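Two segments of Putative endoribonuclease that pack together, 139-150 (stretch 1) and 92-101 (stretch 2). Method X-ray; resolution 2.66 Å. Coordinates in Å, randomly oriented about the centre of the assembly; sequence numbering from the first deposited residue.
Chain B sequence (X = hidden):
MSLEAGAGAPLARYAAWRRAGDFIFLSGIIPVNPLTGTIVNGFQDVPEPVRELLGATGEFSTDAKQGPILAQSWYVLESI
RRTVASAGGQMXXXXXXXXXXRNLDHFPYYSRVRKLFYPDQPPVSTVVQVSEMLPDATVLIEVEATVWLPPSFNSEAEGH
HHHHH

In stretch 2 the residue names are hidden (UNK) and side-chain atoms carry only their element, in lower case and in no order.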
# COMPACT_ATOMS: atom_id res chain seq x y z
N VAL B 139 5.63 -18.51 10.47
CA VAL B 139 6.00 -18.61 11.87
C VAL B 139 5.49 -17.38 12.62
O VAL B 139 5.90 -16.26 12.34
CB VAL B 139 7.53 -18.85 12.01
CG1 VAL B 139 8.05 -18.48 13.39
CG2 VAL B 139 7.88 -20.28 11.65
N LEU B 140 4.60 -17.59 13.57
CA LEU B 140 3.86 -16.51 14.24
C LEU B 140 4.43 -16.05 15.59
O LEU B 140 4.07 -14.98 16.09
CB LEU B 140 2.41 -16.93 14.44
CG LEU B 140 1.61 -17.40 13.23
CD1 LEU B 140 0.27 -18.02 13.68
CD2 LEU B 140 1.38 -16.23 12.34
N ILE B 141 5.31 -16.87 16.16
CA ILE B 141 5.82 -16.65 17.50
C ILE B 141 7.20 -17.26 17.60
O ILE B 141 7.44 -18.33 17.08
CB ILE B 141 4.86 -17.26 18.57
CG1 ILE B 141 5.44 -17.15 19.98
CG2 ILE B 141 4.54 -18.75 18.27
CD1 ILE B 141 5.22 -15.83 20.64
N GLU B 142 8.13 -16.57 18.22
CA GLU B 142 9.43 -17.15 18.48
C GLU B 142 9.87 -16.68 19.85
O GLU B 142 9.84 -15.46 20.11
CB GLU B 142 10.46 -16.74 17.43
CG GLU B 142 11.88 -16.81 17.98
CD GLU B 142 12.96 -16.80 16.93
OE1 GLU B 142 12.63 -16.73 15.73
OE2 GLU B 142 14.16 -16.85 17.31
N VAL B 143 10.25 -17.62 20.72
CA VAL B 143 10.66 -17.28 22.11
C VAL B 143 12.11 -17.58 22.37
O VAL B 143 12.62 -18.60 21.95
CB VAL B 143 9.83 -18.01 23.18
CG1 VAL B 143 10.25 -17.54 24.57
CG2 VAL B 143 8.36 -17.78 22.99
N GLU B 144 12.78 -16.66 23.06
CA GLU B 144 14.17 -16.83 23.46
C GLU B 144 14.21 -16.94 24.98
O GLU B 144 13.63 -16.14 25.68
CB GLU B 144 15.01 -15.64 22.98
CG GLU B 144 16.48 -15.66 23.39
CD GLU B 144 17.12 -14.27 23.38
OE1 GLU B 144 17.28 -13.71 22.27
OE2 GLU B 144 17.46 -13.72 24.46
N ALA B 145 14.92 -17.95 25.48
CA ALA B 145 14.90 -18.24 26.89
C ALA B 145 16.27 -18.11 27.52
O ALA B 145 17.29 -18.50 26.94
CB ALA B 145 14.34 -19.65 27.14
N THR B 146 16.30 -17.55 28.71
CA THR B 146 17.50 -17.56 29.51
C THR B 146 17.27 -18.27 30.86
O THR B 146 16.26 -18.05 31.53
CB THR B 146 18.06 -16.16 29.67
OG1 THR B 146 18.20 -15.58 28.37
CG2 THR B 146 19.42 -16.20 30.33
N VAL B 147 18.21 -19.14 31.21
CA VAL B 147 18.07 -20.00 32.38
C VAL B 147 19.12 -19.68 33.47
O VAL B 147 20.30 -19.46 33.17
CB VAL B 147 18.15 -21.48 31.97
CG1 VAL B 147 17.48 -22.33 32.99
CG2 VAL B 147 17.43 -21.71 30.66
N TRP B 148 18.67 -19.61 34.73
CA TRP B 148 19.59 -19.58 35.89
C TRP B 148 19.53 -20.91 36.61
O TRP B 148 18.49 -21.31 37.13
CB TRP B 148 19.26 -18.45 36.84
CG TRP B 148 20.30 -18.19 37.92
CD1 TRP B 148 21.59 -17.77 37.74
CD2 TRP B 148 20.11 -18.29 39.34
NE1 TRP B 148 22.22 -17.59 38.96
CE2 TRP B 148 21.34 -17.92 39.96
CE3 TRP B 148 19.03 -18.65 40.16
CZ2 TRP B 148 21.51 -17.91 41.35
CZ3 TRP B 148 19.20 -18.64 41.55
CH2 TRP B 148 20.43 -18.27 42.13
N LEU B 149 20.67 -21.57 36.65
CA LEU B 149 20.77 -22.94 37.11
C LEU B 149 22.20 -23.20 37.60
O LEU B 149 23.04 -23.67 36.81
CB LEU B 149 20.43 -23.87 35.96
CG LEU B 149 20.06 -25.31 36.24
CD1 LEU B 149 18.87 -25.40 37.20
CD2 LEU B 149 19.75 -26.03 34.94
N PRO B 150 22.50 -22.88 38.90
CA PRO B 150 23.84 -23.04 39.52
C PRO B 150 24.46 -24.46 39.39
O PRO B 150 25.56 -24.60 38.83
CB PRO B 150 23.58 -22.70 41.00
CG PRO B 150 22.42 -21.75 40.95
CD PRO B 150 21.54 -22.26 39.84
N UNK B 92 10.70 -23.68 35.93
CA UNK B 92 10.79 -22.56 36.87
C UNK B 92 12.20 -21.95 37.02
O UNK B 92 12.36 -20.98 37.75
o UNK B 92 10.40 -24.34 38.45
c UNK B 92 10.21 -22.95 38.22
N UNK B 93 13.20 -22.52 36.35
CA UNK B 93 14.56 -21.94 36.30
C UNK B 93 14.76 -21.07 35.07
O UNK B 93 15.78 -20.39 34.92
c UNK B 93 15.46 -24.09 37.42
o UNK B 93 15.30 -23.71 38.60
o UNK B 93 15.47 -25.30 37.10
c UNK B 93 15.65 -23.03 36.31
N UNK B 94 13.80 -21.11 34.15
CA UNK B 94 13.78 -20.19 33.02
C UNK B 94 13.27 -18.85 33.51
O UNK B 94 12.06 -18.67 33.60
c UNK B 94 12.93 -19.76 30.72
c UNK B 94 13.09 -22.13 31.56
c UNK B 94 12.82 -20.66 31.94
N UNK B 95 14.17 -17.93 33.84
CA UNK B 95 13.78 -16.65 34.44
C UNK B 95 13.47 -15.50 33.45
O UNK B 95 12.78 -14.53 33.81
c UNK B 95 16.20 -16.05 34.77
c UNK B 95 16.88 -14.74 34.95
c UNK B 95 14.87 -17.00 36.71
c UNK B 95 14.84 -16.12 35.44
N UNK B 96 14.00 -15.58 32.23
CA UNK B 96 13.82 -14.52 31.25
C UNK B 96 13.28 -15.12 29.97
O UNK B 96 13.77 -16.14 29.49
c UNK B 96 15.11 -12.50 30.21
c UNK B 96 15.15 -13.81 30.99
c UNK B 96 16.88 -10.86 29.39
c UNK B 96 16.45 -12.31 29.50
n UNK B 96 15.92 -10.08 28.58
N UNK B 97 12.24 -14.50 29.44
CA UNK B 97 11.79 -14.83 28.08
C UNK B 97 11.76 -13.59 27.20
O UNK B 97 11.26 -12.53 27.62
c UNK B 97 10.23 -16.83 28.77
c UNK B 97 8.82 -17.25 28.51
c UNK B 97 11.19 -17.91 28.29
c UNK B 97 10.41 -15.48 28.09
N UNK B 98 12.30 -13.71 25.99
CA UNK B 98 12.07 -12.68 24.96
C UNK B 98 11.14 -13.29 23.90
O UNK B 98 11.47 -14.30 23.28
c UNK B 98 14.24 -11.47 25.46
c UNK B 98 13.37 -12.06 24.37
c UNK B 98 13.03 -10.97 23.39
N UNK B 99 9.96 -12.69 23.74
CA UNK B 99 8.94 -13.22 22.84
C UNK B 99 8.64 -12.30 21.66
O UNK B 99 8.25 -11.15 21.83
n UNK B 99 7.54 -12.91 26.43
c UNK B 99 7.85 -14.58 24.70
o UNK B 99 6.63 -14.94 26.70
c UNK B 99 7.28 -14.16 26.03
c UNK B 99 7.67 -13.50 23.63
N UNK B 100 8.79 -12.85 20.46
CA UNK B 100 8.67 -12.13 19.20
C UNK B 100 7.44 -12.57 18.43
O UNK B 100 7.28 -13.75 18.13
c UNK B 100 11.61 -10.65 18.91
c UNK B 100 9.90 -12.42 18.36
c UNK B 100 11.23 -11.98 18.96
c UNK B 100 12.81 -10.23 19.43
o UNK B 100 14.88 -10.70 20.51
c UNK B 100 13.68 -11.15 20.00
c UNK B 100 13.33 -12.50 20.07
c UNK B 100 12.10 -12.91 19.54
N UNK B 101 6.57 -11.62 18.09
CA UNK B 101 5.35 -11.92 17.35
C UNK B 101 5.32 -11.25 16.01
O UNK B 101 5.81 -10.12 15.86
c UNK B 101 4.61 -11.81 20.51
c UNK B 101 2.71 -12.88 19.49
c UNK B 101 2.39 -13.50 20.70
c UNK B 101 4.29 -12.42 21.73
c UNK B 101 3.19 -13.26 21.83
c UNK B 101 4.13 -11.37 18.09
c UNK B 101 3.83 -12.04 19.38

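Position 92 has one side-chain carbon followed by one oxygen. It touches nothing on stretch 1. This is Ser92.

Position 93 has two carbons, the second carrying two oxygens. One of these oxygens lies 3.4 Å from Leu149 CD1. The short carboxylate gives Asp93.

Position 94 has three carbons, one carrying the other two. One branch lies 3.8 Å from Ala145 CB. This is Val94.

Position 95 has four carbons, forked at the first, with one arm two carbons long. That arm's inner carbon is 4.4 Å from Trp148 CB. The pattern is isoleucine, Ile95. Its N makes a weak, bent hydrogen bond to Thr146 O at 3.1 Å.

Position 96 has four carbons in a row ending in nitrogen. The third carbon passes 3.9 Å from Thr146 OG1, and the end leads away to a partner elsewhere in the structure. This is Lys96. Its O accepts from Thr146 N at 3.0 Å. The return bond, from Lys96 N to Thr146 O at 3.4 Å, is weak.

Position 97 has four carbons, forked at the second. One terminal carbon sits 3.8 Å from Ala145 CB and 3.9 Å from Val143 CG1. The later fork gives leucine, Leu97.

Position 98 has three carbons, one carrying two. One methyl is 4.1 Å from Glu144 OE2. This is Val98. It pairs with Glu144 through two hydrogen bonds, Val98 N to Glu144 O at 2.8 Å and Glu144 N to Val98 O at 2.7 Å.

Position 99 has three carbons, the third carrying one oxygen and one nitrogen. The second carbon rests 3.7 Å from Val143 CG2. The amide is that of glutamine, Gln99.

Position 100 has one carbon, then a six-carbon ring bearing an oxygen. A ring carbon is 4.2 Å from Glu142 CG. This is Tyr100. Glu142 O accepts from Tyr100 N at 2.8 Å.

Position 101 has one carbon, then a six-carbon ring without oxygen. Ile141 CD1 sits over one ring face, 3.6 Å from its centroid. This is Phe101.

The contact is an antiparallel strand pairing. Paired hydrogen bonds link Glu142 with Tyr100 and Glu144 with Val98, and the ladder loosens towards Ile95. Side chains alternate between two faces. Ile141, Val143 and Ala145 share one with Phe101, Gln99 and Leu97, where contacts are largely apolar. Glu142, Glu144 and Thr146 share the other with Tyr100, Val98 and Lys96.

Stretch 2, residues 92-101: SDVIKLVQYF
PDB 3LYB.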